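Long-range contact in DUF4276 family protein (Pyrococcus horikoshii, PDB 2P62), which is of unknown function but belongs to a family placed in the Toprim-like clan, and probably has a related fold: residues Ser15-Phe27 / Phe226-Val240. Numbering follows the deposited sequence.
Sequences SFFKVLLEKLYGF and FLSEVNLLPLLERMV
Leu236 pushes its side chain into a hollow walled by Phe17, Leu20, Leu21 and Tyr25, where a branched, purely apolar residue can send one methyl to each side: CD1 lies 4.1 Å from Leu20 CD1, while CD2 turns toward the Phe17 ring. With its CG anti to the carbonyl carbon (chi1 -63°), Tyr25 lays its ring across this knob, OH 3.6 Å from Leu236 CB; a tyrosine suits this partly exposed place, ring on leucine. Val240 makes the second bump, wedged among Leu21, Tyr25 and Phe27; branching at CB brings both methyls to Phe27 CE2, CG1 in plane at the ring edge, 3.5 Å away. Deeper in, the CE1 corner of Phe17 pokes into the notch between Leu235 CD2 and Met239, whose slender, bent thioether fits it: Met239 CE packs 3.5 Å from CE1. Separately, Met239 SD makes an oblique Met-aromatic contact, 4.8 Å from the Phe17 ring centroid. Here helices 15-23 and 233-239 cross at -65°; the former belongs to helix 11-23, which follows strand 2-7 of the central mixed sheet. Cutting Phe17 back to an alanine would probably open a gap beside Leu235 and Met239 and let the thioether turn. Beyond the Schellman motif at Asn231, Leu232 CD1 meets the edge of Phe16, whose long, flat ring reaches it, 3.6 Å from CZ. Leu24 CD2 and Leu227 CD1 meet tip to tip at 3.7 Å, whereas Leu20 and Leu227 overlap flank to flank, pointing opposite ways.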
loop_
_atom_site.group_PDB
_atom_site.type_symbol
_atom_site.label_atom_id
_atom_site.label_comp_id
_atom_site.label_asym_id
_atom_site.label_seq_id
_atom_site.Cartn_x
_atom_site.Cartn_y
_atom_site.Cartn_z
ATOM N N SER A 15 8.075 -0.113 7.667
ATOM C CA SER A 15 7.068 -0.356 8.702
ATOM C C SER A 15 7.592 -1.296 9.769
ATOM O O SER A 15 7.414 -1.054 10.965
ATOM C CB SER A 15 5.793 -0.960 8.107
ATOM O OG SER A 15 5.096 -0.017 7.327
ATOM N N PHE A 16 8.229 -2.374 9.320
ATOM C CA PHE A 16 8.786 -3.368 10.222
ATOM C C PHE A 16 9.711 -2.690 11.237
ATOM O O PHE A 16 9.541 -2.856 12.439
ATOM C CB PHE A 16 9.541 -4.445 9.420
ATOM C CG PHE A 16 10.166 -5.518 10.272
ATOM C CD1 PHE A 16 11.503 -5.441 10.646
ATOM C CD2 PHE A 16 9.413 -6.599 10.716
ATOM C CE1 PHE A 16 12.086 -6.429 11.453
ATOM C CE2 PHE A 16 9.985 -7.592 11.523
ATOM C CZ PHE A 16 11.325 -7.503 11.892
ATOM N N PHE A 17 10.665 -1.898 10.762
ATOM C CA PHE A 17 11.581 -1.227 11.676
ATOM C C PHE A 17 10.903 -0.153 12.522
ATOM O O PHE A 17 11.218 0.006 13.704
ATOM C CB PHE A 17 12.759 -0.622 10.909
ATOM C CG PHE A 17 13.872 -1.599 10.652
ATOM C CD1 PHE A 17 14.774 -1.926 11.665
ATOM C CD2 PHE A 17 13.991 -2.233 9.418
ATOM C CE1 PHE A 17 15.777 -2.880 11.455
ATOM C CE2 PHE A 17 14.987 -3.187 9.198
ATOM C CZ PHE A 17 15.884 -3.513 10.222
ATOM N N LYS A 18 9.967 0.573 11.917
ATOM C CA LYS A 18 9.248 1.640 12.600
ATOM C C LYS A 18 8.415 1.121 13.779
ATOM O O LYS A 18 8.428 1.707 14.862
ATOM C CB LYS A 18 8.360 2.390 11.588
ATOM C CG LYS A 18 7.743 3.694 12.094
ATOM C CD LYS A 18 6.282 3.528 12.483
ATOM C CE LYS A 18 5.385 3.491 11.265
ATOM N NZ LYS A 18 5.475 4.765 10.541
ATOM N N VAL A 19 7.704 0.015 13.597
ATOM C CA VAL A 19 6.902 -0.475 14.712
ATOM C C VAL A 19 7.795 -0.958 15.865
ATOM O O VAL A 19 7.475 -0.751 17.033
ATOM C CB VAL A 19 5.895 -1.587 14.270
ATOM C CG1 VAL A 19 6.631 -2.811 13.726
ATOM C CG2 VAL A 19 4.996 -1.960 15.443
ATOM N N LEU A 20 8.924 -1.580 15.550
ATOM C CA LEU A 20 9.813 -2.028 16.611
ATOM C C LEU A 20 10.459 -0.837 17.314
ATOM O O LEU A 20 10.501 -0.785 18.540
ATOM C CB LEU A 20 10.913 -2.924 16.056
ATOM C CG LEU A 20 10.482 -4.268 15.472
ATOM C CD1 LEU A 20 11.642 -4.817 14.671
ATOM C CD2 LEU A 20 10.042 -5.239 16.574
ATOM N N LEU A 21 10.965 0.117 16.536
ATOM C CA LEU A 21 11.630 1.291 17.095
ATOM C C LEU A 21 10.703 2.183 17.922
ATOM O O LEU A 21 11.144 2.815 18.876
ATOM C CB LEU A 21 12.284 2.110 15.975
ATOM C CG LEU A 21 13.457 1.464 15.225
ATOM C CD1 LEU A 21 13.936 2.382 14.108
ATOM C CD2 LEU A 21 14.589 1.179 16.208
ATOM N N GLU A 22 9.424 2.231 17.554
ATOM C CA GLU A 22 8.444 3.036 18.279
ATOM C C GLU A 22 7.843 2.270 19.457
ATOM O O GLU A 22 8.037 2.633 20.618
ATOM C CB GLU A 22 7.305 3.484 17.345
ATOM C CG GLU A 22 7.712 4.553 16.323
ATOM C CD GLU A 22 6.560 5.067 15.445
ATOM O OE1 GLU A 22 6.797 6.015 14.669
ATOM O OE2 GLU A 22 5.431 4.541 15.517
ATOM N N LYS A 23 7.139 1.188 19.142
ATOM C CA LYS A 23 6.455 0.385 20.142
ATOM C C LYS A 23 7.319 -0.446 21.075
ATOM O O LYS A 23 6.868 -0.849 22.145
ATOM C CB LYS A 23 5.422 -0.507 19.448
ATOM C CG LYS A 23 4.380 0.275 18.641
ATOM C CD LYS A 23 3.581 1.247 19.518
ATOM C CE LYS A 23 2.488 1.988 18.729
ATOM N NZ LYS A 23 3.038 2.931 17.721
ATOM N N LEU A 24 8.560 -0.694 20.685
ATOM C CA LEU A 24 9.444 -1.486 21.526
ATOM C C LEU A 24 10.552 -0.653 22.180
ATOM O O LEU A 24 10.931 -0.919 23.316
ATOM C CB LEU A 24 10.058 -2.611 20.703
ATOM C CG LEU A 24 10.681 -3.748 21.508
ATOM C CD1 LEU A 24 9.593 -4.512 22.268
ATOM C CD2 LEU A 24 11.406 -4.676 20.563
ATOM N N TYR A 25 11.074 0.354 21.480
ATOM C CA TYR A 25 12.141 1.170 22.063
ATOM C C TYR A 25 11.782 2.595 22.456
ATOM O O TYR A 25 12.666 3.373 22.778
ATOM C CB TYR A 25 13.383 1.185 21.154
ATOM C CG TYR A 25 14.003 -0.177 20.981
ATOM C CD1 TYR A 25 13.642 -0.988 19.917
ATOM C CD2 TYR A 25 14.891 -0.687 21.926
ATOM C CE1 TYR A 25 14.139 -2.276 19.793
ATOM C CE2 TYR A 25 15.400 -1.985 21.814
ATOM C CZ TYR A 25 15.014 -2.772 20.743
ATOM O OH TYR A 25 15.482 -4.059 20.612
ATOM N N GLY A 26 10.499 2.942 22.418
ATOM C CA GLY A 26 10.088 4.273 22.821
ATOM C C GLY A 26 10.365 5.419 21.868
ATOM O O GLY A 26 10.199 6.578 22.233
ATOM N N PHE A 27 10.787 5.126 20.651
ATOM C CA PHE A 27 11.044 6.206 19.717
ATOM C C PHE A 27 9.731 6.820 19.228
ATOM O O PHE A 27 8.725 6.124 19.082
ATOM C CB PHE A 27 11.875 5.685 18.543
ATOM C CG PHE A 27 13.353 5.815 18.750
ATOM C CD1 PHE A 27 14.043 6.894 18.209
ATOM C CD2 PHE A 27 14.053 4.884 19.504
ATOM C CE1 PHE A 27 15.413 7.049 18.415
ATOM C CE2 PHE A 27 15.426 5.029 19.719
ATOM C CZ PHE A 27 16.107 6.114 19.172
ATOM N N PHE A 226 11.662 -14.009 19.255
ATOM C CA PHE A 226 11.739 -14.058 17.809
ATOM C C PHE A 226 12.919 -13.209 17.338
ATOM O O PHE A 226 13.774 -13.689 16.593
ATOM C CB PHE A 226 10.416 -13.564 17.201
ATOM C CG PHE A 226 10.554 -12.974 15.822
ATOM C CD1 PHE A 226 10.495 -11.592 15.638
ATOM C CD2 PHE A 226 10.776 -13.790 14.716
ATOM C CE1 PHE A 226 10.654 -11.032 14.374
ATOM C CE2 PHE A 226 10.938 -13.244 13.445
ATOM C CZ PHE A 226 10.878 -11.864 13.271
ATOM N N LEU A 227 12.970 -11.957 17.795
ATOM C CA LEU A 227 14.043 -11.025 17.421
ATOM C C LEU A 227 15.432 -11.577 17.734
ATOM O O LEU A 227 16.409 -11.275 17.037
ATOM C CB LEU A 227 13.869 -9.686 18.153
ATOM C CG LEU A 227 12.682 -8.797 17.772
ATOM C CD1 LEU A 227 12.615 -7.596 18.717
ATOM C CD2 LEU A 227 12.821 -8.342 16.320
ATOM N N SER A 228 15.514 -12.375 18.795
ATOM C CA SER A 228 16.775 -12.972 19.211
ATOM C C SER A 228 17.153 -14.173 18.329
ATOM O O SER A 228 18.285 -14.263 17.853
ATOM C CB SER A 228 16.689 -13.391 20.686
ATOM O OG SER A 228 17.934 -13.887 21.158
ATOM N N GLU A 229 16.206 -15.080 18.093
ATOM C CA GLU A 229 16.482 -16.262 17.270
ATOM C C GLU A 229 16.795 -15.922 15.814
ATOM O O GLU A 229 17.467 -16.691 15.123
ATOM C CB GLU A 229 15.303 -17.248 17.309
ATOM C CG GLU A 229 14.820 -17.581 18.705
ATOM C CD GLU A 229 13.845 -18.748 18.752
ATOM O OE1 GLU A 229 13.075 -18.945 17.787
ATOM O OE2 GLU A 229 13.835 -19.461 19.780
ATOM N N VAL A 230 16.303 -14.780 15.341
ATOM C CA VAL A 230 16.553 -14.369 13.960
ATOM C C VAL A 230 17.759 -13.440 13.916
ATOM O O VAL A 230 18.194 -13.002 12.852
ATOM C CB VAL A 230 15.334 -13.639 13.363
ATOM C CG1 VAL A 230 15.618 -13.239 11.930
ATOM C CG2 VAL A 230 14.118 -14.539 13.409
ATOM N N ASN A 231 18.295 -13.157 15.095
ATOM C CA ASN A 231 19.448 -12.285 15.256
ATOM C C ASN A 231 19.194 -10.861 14.756
ATOM O O ASN A 231 19.913 -10.351 13.898
ATOM C CB ASN A 231 20.678 -12.881 14.558
ATOM C CG ASN A 231 21.975 -12.587 15.313
ATOM O OD1 ASN A 231 22.101 -12.894 16.510
ATOM N ND2 ASN A 231 22.942 -11.991 14.619
ATOM N N LEU A 232 18.152 -10.234 15.302
ATOM C CA LEU A 232 17.793 -8.859 14.971
ATOM C C LEU A 232 18.071 -7.971 16.177
ATOM O O LEU A 232 18.217 -6.760 16.052
ATOM C CB LEU A 232 16.307 -8.750 14.596
ATOM C CG LEU A 232 15.950 -8.856 13.113
ATOM C CD1 LEU A 232 14.446 -8.836 12.952
ATOM C CD2 LEU A 232 16.589 -7.694 12.339
ATOM N N LEU A 233 18.166 -8.581 17.347
ATOM C CA LEU A 233 18.407 -7.826 18.573
ATOM C C LEU A 233 19.687 -6.986 18.564
ATOM O O LEU A 233 19.658 -5.791 18.858
ATOM C CB LEU A 233 18.407 -8.780 19.764
ATOM C CG LEU A 233 17.435 -8.453 20.898
ATOM C CD1 LEU A 233 16.096 -7.955 20.351
ATOM C CD2 LEU A 233 17.252 -9.700 21.747
ATOM N N PRO A 234 20.829 -7.601 18.235
ATOM C CA PRO A 234 22.084 -6.843 18.210
ATOM C C PRO A 234 22.069 -5.650 17.254
ATOM O O PRO A 234 22.708 -4.636 17.515
ATOM C CB PRO A 234 23.132 -7.910 17.858
ATOM C CG PRO A 234 22.333 -8.980 17.166
ATOM C CD PRO A 234 21.061 -9.024 17.951
ATOM N N LEU A 235 21.330 -5.768 16.156
ATOM C CA LEU A 235 21.224 -4.676 15.185
ATOM C C LEU A 235 20.363 -3.543 15.769
ATOM O O LEU A 235 20.713 -2.361 15.690
ATOM C CB LEU A 235 20.573 -5.176 13.888
ATOM C CG LEU A 235 20.173 -4.078 12.887
ATOM C CD1 LEU A 235 21.424 -3.559 12.173
ATOM C CD2 LEU A 235 19.179 -4.620 11.875
ATOM N N LEU A 236 19.223 -3.918 16.338
ATOM C CA LEU A 236 18.319 -2.948 16.930
ATOM C C LEU A 236 18.986 -2.238 18.094
ATOM O O LEU A 236 18.894 -1.016 18.225
ATOM C CB LEU A 236 17.043 -3.644 17.414
ATOM C CG LEU A 236 16.152 -4.180 16.285
ATOM C CD1 LEU A 236 15.170 -5.224 16.802
ATOM C CD2 LEU A 236 15.435 -3.001 15.653
ATOM N N GLU A 237 19.670 -3.004 18.934
ATOM C CA GLU A 237 20.327 -2.425 20.098
ATOM C C GLU A 237 21.464 -1.486 19.708
ATOM O O GLU A 237 21.867 -0.641 20.497
ATOM C CB GLU A 237 20.817 -3.538 21.035
ATOM C CG GLU A 237 19.691 -4.471 21.475
ATOM C CD GLU A 237 20.133 -5.517 22.482
ATOM O OE1 GLU A 237 21.270 -6.025 22.360
ATOM O OE2 GLU A 237 19.335 -5.843 23.387
ATOM N N ARG A 238 21.955 -1.626 18.480
ATOM C CA ARG A 238 23.022 -0.772 17.979
ATOM C C ARG A 238 22.406 0.542 17.492
ATOM O O ARG A 238 22.891 1.633 17.817
ATOM C CB ARG A 238 23.752 -1.464 16.828
ATOM C CG ARG A 238 25.250 -1.258 16.842
ATOM C CD ARG A 238 25.813 -1.709 18.176
ATOM N NE ARG A 238 27.256 -1.524 18.280
ATOM C CZ ARG A 238 28.156 -2.293 17.678
ATOM N NH1 ARG A 238 29.447 -2.038 17.842
ATOM N NH2 ARG A 238 27.769 -3.315 16.921
ATOM N N MET A 239 21.335 0.412 16.707
ATOM C CA MET A 239 20.601 1.549 16.165
ATOM C C MET A 239 20.243 2.473 17.325
ATOM O O MET A 239 20.462 3.683 17.267
ATOM C CB MET A 239 19.319 1.071 15.461
ATOM C CG MET A 239 19.516 0.174 14.225
ATOM S SD MET A 239 17.927 -0.365 13.509
ATOM C CE MET A 239 18.366 -0.512 11.752
ATOM N N VAL A 240 19.700 1.893 18.387
ATOM C CA VAL A 240 19.328 2.671 19.552
ATOM C C VAL A 240 20.501 2.662 20.523
ATOM O O VAL A 240 21.419 1.860 20.383
ATOM C CB VAL A 240 18.086 2.082 20.222
ATOM C CG1 VAL A 240 17.672 2.949 21.383
ATOM C CG2 VAL A 240 16.959 1.997 19.213
#